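Local coordinates for beta sliding clamp (Caulobacter crescentus, PDB 5WCE), which encircles DNA as a ring-shaped head-to-tail homodimer and tethers DNA polymerases and other proteins to it, probably conferring processivity on replication, at residues A[138-143]-A[225-230]; A[146-151]-A[215-220]; A[160-165]-A[253-258]; A[168-173]-A[201-206]; A[178-183]-A[191-196]. One frame throughout, in Å; residues are numbered along the deposited sequence.

Contact 1: residues A[138-143]-A[225-230]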
# COMPACT_ATOMS: atom_id res chain seq x y z
N VAL A 138 29.74 -15.44 7.22
CA VAL A 138 29.75 -14.09 6.71
C VAL A 138 29.07 -13.19 7.69
O VAL A 138 27.93 -13.42 8.10
CB VAL A 138 29.05 -13.96 5.32
CG1 VAL A 138 29.26 -12.57 4.75
CG2 VAL A 138 29.58 -15.04 4.37
N ASP A 139 29.76 -12.11 8.07
CA ASP A 139 29.12 -11.11 8.90
C ASP A 139 27.78 -10.64 8.31
O ASP A 139 27.70 -10.24 7.13
CB ASP A 139 30.08 -9.92 9.12
CG ASP A 139 29.48 -8.89 10.00
OD1 ASP A 139 28.65 -8.06 9.55
OD2 ASP A 139 29.78 -8.94 11.18
N THR A 140 26.74 -10.65 9.12
CA THR A 140 25.39 -10.43 8.64
C THR A 140 25.16 -9.03 8.11
O THR A 140 24.50 -8.83 7.09
CB THR A 140 24.35 -10.72 9.76
OG1 THR A 140 24.44 -12.11 10.17
CG2 THR A 140 22.96 -10.47 9.29
N ASN A 141 25.67 -8.06 8.85
CA ASN A 141 25.56 -6.65 8.43
C ASN A 141 26.32 -6.40 7.12
O ASN A 141 25.81 -5.71 6.26
CB ASN A 141 26.04 -5.73 9.54
CG ASN A 141 25.02 -5.62 10.69
OD1 ASN A 141 23.78 -5.75 10.52
ND2 ASN A 141 25.54 -5.33 11.85
N GLU A 142 27.50 -7.01 6.98
CA GLU A 142 28.25 -7.02 5.73
C GLU A 142 27.43 -7.60 4.56
O GLU A 142 27.40 -6.98 3.47
CB GLU A 142 29.57 -7.73 5.89
CG GLU A 142 30.58 -7.01 6.78
CD GLU A 142 30.96 -5.66 6.21
OE1 GLU A 142 31.70 -5.63 5.23
OE2 GLU A 142 30.50 -4.64 6.73
N LEU A 143 26.76 -8.75 4.79
CA LEU A 143 25.97 -9.35 3.73
C LEU A 143 24.79 -8.47 3.36
O LEU A 143 24.44 -8.30 2.17
CB LEU A 143 25.55 -10.77 4.13
CG LEU A 143 25.00 -11.69 3.06
CD1 LEU A 143 25.98 -11.74 1.90
CD2 LEU A 143 24.80 -13.09 3.70
N GLU A 225 24.73 -12.76 14.43
CA GLU A 225 25.92 -11.97 14.02
C GLU A 225 26.45 -12.36 12.64
O GLU A 225 27.01 -11.52 11.91
CB GLU A 225 27.07 -12.13 15.04
CG GLU A 225 26.87 -11.46 16.41
CD GLU A 225 26.88 -9.93 16.34
OE1 GLU A 225 27.96 -9.31 16.52
OE2 GLU A 225 25.79 -9.36 16.11
N THR A 226 26.33 -13.65 12.32
CA THR A 226 26.78 -14.16 11.04
C THR A 226 25.71 -15.01 10.39
O THR A 226 24.76 -15.48 11.02
CB THR A 226 28.10 -14.96 11.14
OG1 THR A 226 27.91 -16.11 11.93
CG2 THR A 226 29.22 -14.15 11.77
N VAL A 227 25.84 -15.12 9.07
CA VAL A 227 25.04 -16.01 8.21
C VAL A 227 26.07 -16.96 7.59
O VAL A 227 27.15 -16.52 7.11
CB VAL A 227 24.31 -15.23 7.12
CG1 VAL A 227 23.66 -16.13 6.07
CG2 VAL A 227 23.29 -14.31 7.75
N ASP A 228 25.76 -18.26 7.63
CA ASP A 228 26.55 -19.24 6.93
C ASP A 228 26.17 -19.35 5.42
O ASP A 228 24.98 -19.48 5.06
CB ASP A 228 26.48 -20.60 7.66
CG ASP A 228 27.40 -20.66 8.88
OD1 ASP A 228 28.13 -19.69 9.16
OD2 ASP A 228 27.46 -21.69 9.52
N LEU A 229 27.19 -19.30 4.55
CA LEU A 229 27.00 -19.38 3.13
C LEU A 229 27.69 -20.64 2.61
O LEU A 229 28.84 -20.98 3.01
CB LEU A 229 27.56 -18.12 2.45
CG LEU A 229 27.53 -18.04 0.93
CD1 LEU A 229 26.11 -17.94 0.41
CD2 LEU A 229 28.28 -16.79 0.50
N GLN A 230 27.00 -21.34 1.73
CA GLN A 230 27.57 -22.44 0.99
C GLN A 230 27.29 -22.24 -0.47
O GLN A 230 26.23 -21.72 -0.86
CB GLN A 230 27.05 -23.79 1.47
CG GLN A 230 27.38 -24.11 2.90
CD GLN A 230 26.58 -25.29 3.42
OE1 GLN A 230 25.41 -25.16 3.78
NE2 GLN A 230 27.21 -26.44 3.45

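Contact 2: residues A[146-151]-A[215-220]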
# COMPACT_ATOMS: atom_id res chain seq x y z
N LEU A 146 26.06 -5.75 1.13
CA LEU A 146 26.24 -6.24 -0.24
C LEU A 146 24.98 -6.25 -1.03
O LEU A 146 24.97 -5.84 -2.22
CB LEU A 146 26.94 -7.62 -0.29
CG LEU A 146 28.38 -7.76 0.17
CD1 LEU A 146 28.87 -9.19 -0.08
CD2 LEU A 146 29.35 -6.76 -0.46
N ILE A 147 23.90 -6.72 -0.40
CA ILE A 147 22.63 -6.80 -1.04
C ILE A 147 21.96 -5.41 -1.21
O ILE A 147 21.54 -5.04 -2.33
CB ILE A 147 21.67 -7.80 -0.31
CG1 ILE A 147 22.21 -9.22 -0.47
CG2 ILE A 147 20.26 -7.71 -0.85
CD1 ILE A 147 21.58 -10.22 0.51
N ASP A 148 21.87 -4.67 -0.12
CA ASP A 148 21.15 -3.38 -0.18
C ASP A 148 21.81 -2.34 -1.13
O ASP A 148 21.11 -1.56 -1.76
CB ASP A 148 20.96 -2.78 1.20
CG ASP A 148 19.90 -3.54 2.06
OD1 ASP A 148 19.28 -4.50 1.55
OD2 ASP A 148 19.76 -3.18 3.26
N LYS A 149 23.12 -2.38 -1.24
CA LYS A 149 23.86 -1.53 -2.19
C LYS A 149 23.66 -1.87 -3.66
O LYS A 149 23.98 -1.06 -4.51
CB LYS A 149 25.35 -1.54 -1.88
CG LYS A 149 25.74 -1.00 -0.51
CD LYS A 149 25.72 0.52 -0.48
CE LYS A 149 26.34 1.02 0.80
NZ LYS A 149 26.05 2.47 0.97
N THR A 150 23.17 -3.08 -3.99
CA THR A 150 23.13 -3.54 -5.39
C THR A 150 21.79 -4.04 -5.91
O THR A 150 21.58 -4.05 -7.11
CB THR A 150 24.13 -4.68 -5.60
OG1 THR A 150 23.79 -5.78 -4.72
CG2 THR A 150 25.54 -4.20 -5.31
N ARG A 151 20.86 -4.47 -5.06
CA ARG A 151 19.77 -5.32 -5.57
C ARG A 151 18.76 -4.55 -6.43
O ARG A 151 18.14 -5.11 -7.31
CB ARG A 151 19.07 -6.06 -4.44
CG ARG A 151 18.13 -5.24 -3.66
CD ARG A 151 17.49 -5.94 -2.48
NE ARG A 151 16.32 -6.67 -2.83
CZ ARG A 151 15.28 -6.90 -2.01
NH1 ARG A 151 15.25 -6.45 -0.75
NH2 ARG A 151 14.26 -7.57 -2.49
N GLU A 215 14.36 -13.19 -0.55
CA GLU A 215 13.99 -14.05 0.56
C GLU A 215 15.14 -14.17 1.54
O GLU A 215 14.90 -14.11 2.76
CB GLU A 215 13.53 -15.43 0.05
CG GLU A 215 12.22 -15.37 -0.74
CD GLU A 215 11.11 -14.74 0.08
OE1 GLU A 215 10.95 -15.21 1.21
OE2 GLU A 215 10.49 -13.73 -0.35
N ALA A 216 16.38 -14.30 1.05
CA ALA A 216 17.54 -14.26 1.94
C ALA A 216 17.66 -12.97 2.74
O ALA A 216 17.94 -12.98 3.96
CB ALA A 216 18.87 -14.54 1.18
N ARG A 217 17.43 -11.86 2.06
CA ARG A 217 17.52 -10.57 2.69
C ARG A 217 16.44 -10.44 3.78
O ARG A 217 16.72 -9.91 4.85
CB ARG A 217 17.34 -9.46 1.62
CG ARG A 217 17.38 -8.02 2.18
CD ARG A 217 18.69 -7.72 2.90
NE ARG A 217 18.62 -6.39 3.44
CZ ARG A 217 18.13 -6.05 4.63
NH1 ARG A 217 17.64 -6.97 5.43
NH2 ARG A 217 18.15 -4.78 5.02
N ARG A 218 15.24 -10.94 3.53
CA ARG A 218 14.16 -10.96 4.56
C ARG A 218 14.58 -11.74 5.81
O ARG A 218 14.51 -11.26 6.92
CB ARG A 218 12.88 -11.53 3.94
CG ARG A 218 11.65 -11.32 4.79
CD ARG A 218 10.39 -12.04 4.30
NE ARG A 218 10.24 -12.03 2.84
CZ ARG A 218 9.73 -11.04 2.07
NH1 ARG A 218 9.27 -9.88 2.58
NH2 ARG A 218 9.69 -11.22 0.76
N LEU A 219 15.10 -12.95 5.59
CA LEU A 219 15.60 -13.77 6.70
C LEU A 219 16.76 -13.16 7.45
O LEU A 219 16.92 -13.35 8.69
CB LEU A 219 15.95 -15.18 6.19
CG LEU A 219 14.73 -16.00 5.75
CD1 LEU A 219 15.09 -17.26 4.97
CD2 LEU A 219 13.83 -16.42 6.92
N MET A 220 17.62 -12.43 6.73
CA MET A 220 18.68 -11.66 7.38
C MET A 220 18.18 -10.66 8.40
O MET A 220 18.92 -10.36 9.30
CB MET A 220 19.52 -10.91 6.35
CG MET A 220 20.51 -11.81 5.72
SD MET A 220 21.37 -11.00 4.37
CE MET A 220 21.37 -12.36 3.20

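Contact 3: residues A[160-165]-A[253-258]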
# COMPACT_ATOMS: atom_id res chain seq x y z
N ARG A 160 14.68 -16.57 -17.18
CA ARG A 160 15.82 -17.15 -16.42
C ARG A 160 17.14 -16.66 -17.05
O ARG A 160 18.07 -17.43 -17.24
CB ARG A 160 15.71 -18.70 -16.36
N TYR A 161 17.19 -15.37 -17.37
CA TYR A 161 18.30 -14.76 -18.07
C TYR A 161 19.35 -14.38 -17.04
O TYR A 161 19.05 -14.10 -15.88
CB TYR A 161 17.78 -13.52 -18.81
CG TYR A 161 18.71 -12.86 -19.80
CD1 TYR A 161 19.36 -13.58 -20.81
CD2 TYR A 161 18.94 -11.48 -19.75
CE1 TYR A 161 20.20 -12.96 -21.73
CE2 TYR A 161 19.77 -10.84 -20.65
CZ TYR A 161 20.41 -11.58 -21.63
OH TYR A 161 21.22 -10.91 -22.53
N TYR A 162 20.58 -14.37 -17.49
CA TYR A 162 21.70 -14.05 -16.60
C TYR A 162 21.61 -12.69 -15.89
O TYR A 162 22.21 -12.51 -14.82
CB TYR A 162 23.05 -14.30 -17.29
CG TYR A 162 23.31 -13.61 -18.65
CD1 TYR A 162 23.33 -12.22 -18.75
CD2 TYR A 162 23.57 -14.37 -19.81
CE1 TYR A 162 23.60 -11.58 -19.95
CE2 TYR A 162 23.83 -13.75 -21.04
CZ TYR A 162 23.85 -12.36 -21.11
OH TYR A 162 24.12 -11.74 -22.32
N LEU A 163 20.81 -11.74 -16.40
CA LEU A 163 20.59 -10.45 -15.69
C LEU A 163 19.62 -10.46 -14.50
O LEU A 163 19.58 -9.49 -13.75
CB LEU A 163 20.13 -9.38 -16.68
CG LEU A 163 21.08 -9.17 -17.85
CD1 LEU A 163 20.73 -7.90 -18.58
CD2 LEU A 163 22.56 -9.10 -17.49
N ASN A 164 18.85 -11.55 -14.31
CA ASN A 164 17.79 -11.55 -13.33
C ASN A 164 18.30 -12.13 -12.00
O ASN A 164 17.54 -12.72 -11.27
CB ASN A 164 16.55 -12.33 -13.82
CG ASN A 164 16.10 -11.88 -15.22
OD1 ASN A 164 16.42 -10.77 -15.66
ND2 ASN A 164 15.41 -12.76 -15.94
N GLY A 165 19.57 -11.92 -11.68
CA GLY A 165 20.06 -12.23 -10.35
C GLY A 165 21.34 -11.48 -10.04
O GLY A 165 21.80 -10.66 -10.84
N ALA A 253 26.72 -17.61 -18.06
CA ALA A 253 27.91 -16.81 -17.92
C ALA A 253 27.43 -15.40 -17.70
O ALA A 253 26.82 -14.79 -18.57
CB ALA A 253 28.78 -16.89 -19.18
N PHE A 254 27.71 -14.88 -16.52
CA PHE A 254 27.45 -13.49 -16.26
C PHE A 254 28.34 -12.65 -17.18
O PHE A 254 29.47 -13.01 -17.41
CB PHE A 254 27.74 -13.16 -14.80
CG PHE A 254 27.06 -11.92 -14.33
CD1 PHE A 254 25.70 -11.91 -14.06
CD2 PHE A 254 27.77 -10.73 -14.19
CE1 PHE A 254 25.06 -10.77 -13.65
CE2 PHE A 254 27.13 -9.60 -13.73
CZ PHE A 254 25.75 -9.62 -13.49
N PRO A 255 27.84 -11.50 -17.68
CA PRO A 255 28.67 -10.75 -18.62
C PRO A 255 29.99 -10.25 -18.03
O PRO A 255 30.13 -10.13 -16.80
CB PRO A 255 27.78 -9.58 -19.04
CG PRO A 255 26.66 -9.55 -18.05
CD PRO A 255 26.46 -10.98 -17.65
N ASP A 256 30.95 -10.02 -18.90
CA ASP A 256 32.24 -9.44 -18.53
C ASP A 256 32.02 -7.95 -18.13
O ASP A 256 32.38 -7.04 -18.88
CB ASP A 256 33.25 -9.59 -19.68
CG ASP A 256 34.68 -9.16 -19.30
OD1 ASP A 256 34.93 -8.76 -18.14
OD2 ASP A 256 35.55 -9.19 -20.19
N TYR A 257 31.44 -7.74 -16.94
CA TYR A 257 31.11 -6.43 -16.44
C TYR A 257 32.33 -5.55 -16.25
O TYR A 257 32.19 -4.32 -16.31
CB TYR A 257 30.29 -6.51 -15.12
CG TYR A 257 31.11 -6.97 -13.98
CD1 TYR A 257 31.91 -6.09 -13.29
CD2 TYR A 257 31.15 -8.32 -13.61
CE1 TYR A 257 32.71 -6.50 -12.24
CE2 TYR A 257 31.96 -8.72 -12.56
CZ TYR A 257 32.73 -7.81 -11.87
OH TYR A 257 33.56 -8.21 -10.87
N MET A 258 33.52 -6.13 -16.02
CA MET A 258 34.74 -5.32 -15.92
C MET A 258 34.95 -4.44 -17.18
O MET A 258 35.48 -3.34 -17.07
CB MET A 258 35.97 -6.18 -15.59
CG MET A 258 35.89 -6.69 -14.14
SD MET A 258 37.05 -8.00 -13.71
CE MET A 258 36.18 -8.82 -12.39

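Contact 4: residues A[168-173]-A[201-206]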
# COMPACT_ATOMS: atom_id res chain seq x y z
N VAL A 168 27.54 -13.15 -7.45
CA VAL A 168 28.33 -13.20 -6.23
C VAL A 168 29.58 -13.98 -6.52
O VAL A 168 29.51 -15.10 -6.96
CB VAL A 168 27.54 -13.76 -5.04
CG1 VAL A 168 28.43 -13.85 -3.81
CG2 VAL A 168 26.30 -12.95 -4.81
N HIS A 169 30.74 -13.33 -6.34
CA HIS A 169 32.01 -13.86 -6.68
C HIS A 169 33.16 -13.18 -5.93
O HIS A 169 32.97 -12.14 -5.29
CB HIS A 169 32.29 -13.73 -8.19
CG HIS A 169 32.30 -12.30 -8.68
ND1 HIS A 169 31.22 -11.45 -8.53
CD2 HIS A 169 33.27 -11.59 -9.31
CE1 HIS A 169 31.54 -10.27 -9.05
NE2 HIS A 169 32.76 -10.33 -9.53
N THR A 170 34.37 -13.73 -6.04
CA THR A 170 35.49 -13.07 -5.43
C THR A 170 36.47 -12.57 -6.49
O THR A 170 36.63 -13.20 -7.52
CB THR A 170 36.25 -13.97 -4.50
OG1 THR A 170 36.71 -15.09 -5.24
CG2 THR A 170 35.38 -14.39 -3.33
N VAL A 171 37.12 -11.47 -6.20
CA VAL A 171 38.14 -10.89 -7.06
C VAL A 171 39.39 -10.59 -6.23
O VAL A 171 39.27 -10.28 -5.03
CB VAL A 171 37.68 -9.62 -7.75
CG1 VAL A 171 36.58 -9.92 -8.72
CG2 VAL A 171 37.25 -8.56 -6.74
N ASN A 172 40.56 -10.72 -6.86
CA ASN A 172 41.83 -10.41 -6.22
C ASN A 172 42.16 -9.00 -6.65
O ASN A 172 42.63 -8.81 -7.75
CB ASN A 172 42.96 -11.40 -6.64
CG ASN A 172 44.34 -10.94 -6.20
OD1 ASN A 172 44.44 -10.21 -5.22
ND2 ASN A 172 45.39 -11.24 -7.00
N GLU A 173 41.90 -8.03 -5.78
CA GLU A 173 42.24 -6.62 -6.05
C GLU A 173 42.79 -5.96 -4.78
O GLU A 173 42.41 -6.31 -3.64
CB GLU A 173 41.02 -5.82 -6.56
CG GLU A 173 40.88 -5.83 -8.07
CD GLU A 173 39.55 -5.30 -8.58
OE1 GLU A 173 38.99 -4.36 -7.97
OE2 GLU A 173 39.07 -5.81 -9.62
N VAL A 201 37.45 -17.29 -0.18
CA VAL A 201 38.40 -16.87 -1.23
C VAL A 201 38.35 -18.00 -2.26
O VAL A 201 38.44 -19.18 -1.89
CB VAL A 201 39.83 -16.71 -0.68
CG1 VAL A 201 40.88 -16.52 -1.77
CG2 VAL A 201 39.89 -15.57 0.34
N GLY A 202 38.12 -17.67 -3.52
CA GLY A 202 38.02 -18.73 -4.54
C GLY A 202 36.73 -19.56 -4.63
O GLY A 202 36.72 -20.59 -5.26
N ILE A 203 35.65 -19.14 -3.98
CA ILE A 203 34.31 -19.70 -4.32
C ILE A 203 34.02 -19.55 -5.82
O ILE A 203 34.48 -18.57 -6.43
CB ILE A 203 33.14 -19.02 -3.54
CG1 ILE A 203 33.14 -17.51 -3.69
CG2 ILE A 203 33.15 -19.47 -2.08
CD1 ILE A 203 31.78 -16.88 -3.46
N PRO A 204 33.29 -20.51 -6.43
CA PRO A 204 32.92 -20.23 -7.83
C PRO A 204 31.92 -19.06 -7.88
O PRO A 204 31.10 -18.91 -6.97
CB PRO A 204 32.28 -21.53 -8.30
CG PRO A 204 31.66 -22.13 -7.07
CD PRO A 204 32.60 -21.70 -5.91
N GLY A 205 32.04 -18.22 -8.91
CA GLY A 205 31.07 -17.15 -9.17
C GLY A 205 29.68 -17.70 -9.43
O GLY A 205 29.53 -18.58 -10.25
N VAL A 206 28.67 -17.22 -8.73
CA VAL A 206 27.30 -17.67 -8.99
C VAL A 206 26.31 -16.53 -9.16
O VAL A 206 26.43 -15.48 -8.49
CB VAL A 206 26.74 -18.60 -7.87
CG1 VAL A 206 27.49 -19.94 -7.83
CG2 VAL A 206 26.79 -17.94 -6.52
O HOH W 1 34.53 -16.15 -7.74

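Contact 5: residues A[178-183]-A[191-196]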
# COMPACT_ATOMS: atom_id res chain seq x y z
N LYS A 178 38.45 -9.75 -2.41
CA LYS A 178 37.15 -9.20 -2.04
C LYS A 178 36.02 -10.15 -2.40
O LYS A 178 36.05 -10.74 -3.44
CB LYS A 178 36.98 -7.87 -2.75
CG LYS A 178 37.89 -6.85 -2.09
CD LYS A 178 38.48 -5.91 -3.07
CE LYS A 178 39.34 -4.91 -2.31
NZ LYS A 178 39.53 -3.77 -3.21
N LEU A 179 35.05 -10.30 -1.50
CA LEU A 179 33.74 -10.87 -1.86
C LEU A 179 32.89 -9.73 -2.47
O LEU A 179 32.64 -8.73 -1.80
CB LEU A 179 33.06 -11.45 -0.63
CG LEU A 179 31.68 -12.10 -0.81
CD1 LEU A 179 31.78 -13.27 -1.75
CD2 LEU A 179 31.11 -12.57 0.52
N ARG A 180 32.44 -9.93 -3.72
CA ARG A 180 31.83 -8.88 -4.52
C ARG A 180 30.45 -9.32 -5.04
O ARG A 180 30.25 -10.48 -5.40
CB ARG A 180 32.75 -8.52 -5.72
CG ARG A 180 32.19 -7.43 -6.65
CD ARG A 180 33.14 -7.17 -7.80
NE ARG A 180 34.29 -6.39 -7.36
CZ ARG A 180 35.27 -5.96 -8.17
NH1 ARG A 180 35.29 -6.26 -9.48
NH2 ARG A 180 36.27 -5.23 -7.67
N ALA A 181 29.52 -8.40 -5.04
CA ALA A 181 28.21 -8.58 -5.62
C ALA A 181 28.02 -7.55 -6.75
O ALA A 181 28.27 -6.35 -6.52
CB ALA A 181 27.14 -8.42 -4.57
N VAL A 182 27.63 -8.02 -7.92
CA VAL A 182 27.38 -7.15 -9.09
C VAL A 182 25.97 -7.43 -9.63
O VAL A 182 25.57 -8.60 -9.79
CB VAL A 182 28.38 -7.34 -10.22
CG1 VAL A 182 27.95 -6.55 -11.46
CG2 VAL A 182 29.76 -6.89 -9.79
N ALA A 183 25.20 -6.37 -9.84
CA ALA A 183 23.86 -6.47 -10.42
C ALA A 183 23.80 -5.54 -11.64
O ALA A 183 24.33 -4.43 -11.60
CB ALA A 183 22.80 -6.05 -9.43
N LEU A 191 27.74 -2.28 -8.03
CA LEU A 191 28.79 -3.13 -7.55
C LEU A 191 29.04 -2.78 -6.07
O LEU A 191 29.12 -1.58 -5.71
CB LEU A 191 30.05 -2.94 -8.40
CG LEU A 191 31.33 -3.70 -8.02
CD1 LEU A 191 32.28 -3.82 -9.19
CD2 LEU A 191 32.08 -3.15 -6.82
N ALA A 192 29.14 -3.82 -5.22
CA ALA A 192 29.53 -3.64 -3.84
C ALA A 192 30.42 -4.77 -3.41
O ALA A 192 30.27 -5.92 -3.88
CB ALA A 192 28.32 -3.53 -2.95
N GLU A 193 31.40 -4.47 -2.57
CA GLU A 193 32.33 -5.49 -2.15
C GLU A 193 32.80 -5.29 -0.73
O GLU A 193 32.65 -4.21 -0.15
CB GLU A 193 33.50 -5.56 -3.13
CG GLU A 193 34.44 -4.35 -3.03
CD GLU A 193 35.36 -4.17 -4.20
OE1 GLU A 193 35.37 -5.05 -5.09
OE2 GLU A 193 36.10 -3.13 -4.19
N MET A 194 33.36 -6.37 -0.18
CA MET A 194 33.91 -6.41 1.18
C MET A 194 35.16 -7.27 1.17
O MET A 194 35.35 -8.04 0.24
CB MET A 194 32.90 -7.00 2.15
CG MET A 194 32.52 -8.49 1.81
SD MET A 194 31.27 -9.20 2.90
CE MET A 194 32.33 -9.41 4.33
N PRO A 195 36.01 -7.15 2.22
CA PRO A 195 37.11 -8.11 2.34
C PRO A 195 36.54 -9.53 2.41
O PRO A 195 35.57 -9.76 3.11
CB PRO A 195 37.81 -7.73 3.66
CG PRO A 195 37.37 -6.32 3.94
CD PRO A 195 36.01 -6.16 3.31
N ALA A 196 37.15 -10.45 1.67
CA ALA A 196 36.60 -11.81 1.57
C ALA A 196 36.69 -12.49 2.93
O ALA A 196 37.78 -12.57 3.50
CB ALA A 196 37.33 -12.61 0.51
O HOH W 2 38.65 -4.12 -5.61

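Contact 1: residues A[138-143]-A[225-230]
Val138 and Val227 face each other as an antiparallel hydrogen-bonded pair, at the place where strand 136-139, outermost in its sheet within this chain, runs directly into helix 140-148 of the central domain. Two backbone bonds join the pair: Val138 N donates to Val227 O over 2.8 Å, and Val227 N returns a bond to Val138 O at 2.9 Å. Both side chains fall on the sheet face that the helix packs against, and beta-branched valine suits an extended strand while presenting a compact apolar surface. CG1 of Val227 stands anti to the backbone N (chi1 170°) and meets Leu143 CD2 at 4.0 Å, the two side chains crossing at about a right angle. Val138 instead leans with CG2 on the CB of Leu229, 4.2 Å away.

Thr140 opens the helix, yet its N still bonds across the contact, donating to Glu225 O at 2.9 Å in a nearly straight bond (168°). Its hydroxyl is bonded to Gly224 O, so a threonine can turn a buried polar tip back to the main chain while its methyl stays among carbons. Asp139, last residue of the strand, is the N-cap of the helix: its OD1 accepts from Glu142 N at 3.0 Å through the anti lone pair. An alanine here would probably leave Glu142 N without its capping acceptor and make the first helical turn less firmly held. Beside the hydroxyl of Thr140, the CG2 methyl of Val227 lies 3.5 Å from OG1.

Contact 2: residues A[146-151]-A[215-220]
Ile147 and Met220 reach toward each other tip to tip, and here the packing is tight: Ile147 CD1 lies 3.4 Å from Met220 CE, closer than carbons usually approach. The methionine chain is bent at its last torsion, and its sulfur also comes near the same methyl, with SD 3.9 Å from Ile147 CD1. Long, flexible methionine suits such a place, since its unbranched chain can adapt to neighbours of different shape; Leu143, Ile144 and Phe240 also pack around it.

The two segments belong to helices 140-148 and 210-220, the pair that lies against the sheets of the central domain. In this family such helices face the central hole of the ring through which DNA passes. Across the pair, the side chain of Arg217 marks the border between carbon packing and charge. Its chain bends at chi2 (59°), setting CD 4.1 Å from Ile147 CG2. Beyond that, the guanidinium takes Asp148 side-on with two nitrogens, one for each oxygen. NE donates to OD1 at 2.8 Å, and NH2 of Arg217 reaches the syn lone pair of Asp148 OD2 at 2.9 Å. Both oxygens lie close to the guanidinium plane, although the carboxylate is twisted 32° from it. The short aspartate side chain is fixed by this double grip, at a partly exposed position.

Toward solvent the contact is looser. Arg151 contributes little more than its NH1, which stops 3.9 Å from Arg217 CG, with the two guanidinium planes 52° apart. Arg218, exposed on the same helix as Arg217, turns instead to Glu215, where its NH2 meets OE2 at 2.9 Å.

Contact 3: residues A[160-165]-A[253-258]
Two loops of the central domain meet where a type I beta turn from Tyr161 to Asn164 presents Tyr162 and Leu163 to Phe254 and Pro255, which lie in the loop leading from strand 243-248 to strand 267-272. The turn is closed by Asn164 N donating to Tyr161 O at 3.0 Å, and it brings the chain into strand 165-173.

Tyr162 carries most of the contact. Its CG is set between the backbone N and the carbonyl carbon (chi1 54°), and the ring beyond it packs against the second loop. The carbonyl of Ala253 lies over one ring face, with its O 3.5 Å from Tyr162 CD2, while CD of Pro255 approaches CD1 of Tyr162 obliquely, also at 3.5 Å. On the opposite face the ring of Tyr161 brings CE1 to 3.7 Å above the plane of the Tyr162 ring, near its rim. An aromatic ring suits this partly exposed site: it offers broad faces to its neighbours and a polar hydroxyl at its tip.

Phe254 is turned further inward, stacking on Tyr167 and touching Val182, Thr184 and Ile207, so its wholly apolar ring fits that side. It meets the turn with its edge, CE1 lying 3.5 Å from Tyr162 O and close to the ring plane. Pro255, rigid and apolar, completes the join with its own ring, whose CG is 4.2 Å from Leu163 CD2.

Contact 4: residues A[168-173]-A[201-206]
Val168 and Val206 hold the contact by two backbone bonds, Val168 N to Val206 O at 2.8 Å and Val206 N to Val168 O at 2.9 Å, as an antiparallel hydrogen-bonded pair. Next to them Gly205 CA lies 3.8 Å from His169 CB; a side chain on Gly205 would press on that CB, so glycine fits.

From there the loop leaves the strand, and a water bridges the two backbones, accepting from Thr170 N at 3.0 Å and donating to Ile203 O at 2.8 Å. Thr170 holds the far end with both its branches. Its methyl CG2 meets Ile203 CG1 at 3.9 Å, whereas OG1, set between backbone N and carbonyl carbon (chi1 59°), takes a weak bond from Gly202 N at 3.4 Å. Gly202 itself has a positive phi (77°), at ease only without a side chain.

Further out, the histidine ring leads away from the loop and its NE2 is bonded to Tyr257 OH. Strand 165-173 has strand 206-209 along one side and strand 176-184 along the other, while Val206 also touches Val231 of strand 226-231, in the neighbouring sheet.

Contact 5: residues A[178-183]-A[191-196]
Arg180 and Glu193 stand side by side on one face of the antiparallel hairpin formed by strands 176-184 and 188-195, as a non-hydrogen-bonded pair. The arginine is extended through CD, then bends at chi3 (-75°), which places NE beside the glutamate. Glu193 has its CG between the backbone N and the carbonyl carbon (chi1 71°) and is extended beyond it. Both donors converge on one oxygen: Arg180 NE lies 2.8 Å and NH2 2.7 Å from Glu193 OE1, each bond in the guanidinium plane. Leu191 closes over a face of that flat group, with CD1 3.5 Å above the plane toward the rim.

The second oxygen looks to Lys178, whose chain is bent at chi2. Its ion pair is long, NZ being 3.6 Å from Glu193 OE2, and a water that accepts from NZ at 2.6 Å donates in turn to OE2. Arginine, rich in N-H groups, suits the buried middle of this network: NH2 also forms a salt bridge with Glu173 and NH1 a hydrogen bond with Tyr257. A leucine in its place would probably leave Glu193 OE1 without the NE and NH2 donors and its buried negative charge poorly balanced.

The other, apolar face carries the small Ala181 and Ala192, and Leu146 of helix 140-148 packs there on Leu179 and Met194. These two point the same way, CB of Leu179 3.9 Å from CG of Met194.

Overall arrangement
Contacts 1 and 5 are buried, contacts 2 and 4 partly so, and contact 3 lies at the surface. Helix 140-148 serves both contacts 1 and 2, which touch where Leu143 meets Met220, and its Leu146 and the nearby Thr150 pack on contact 5. Contacts 4 and 5 share a sheet, strands 165-173 and 176-184 being neighbours in it. Tyr257 of contact 3 reaches both, through His169 and Arg180. The chemistry changes with place: backbone pairing runs through contacts 1, 4 and 5, contact 5 adding a buried ion network, a more exposed ion pair edges contact 2, and contact 3 relies on rings and proline.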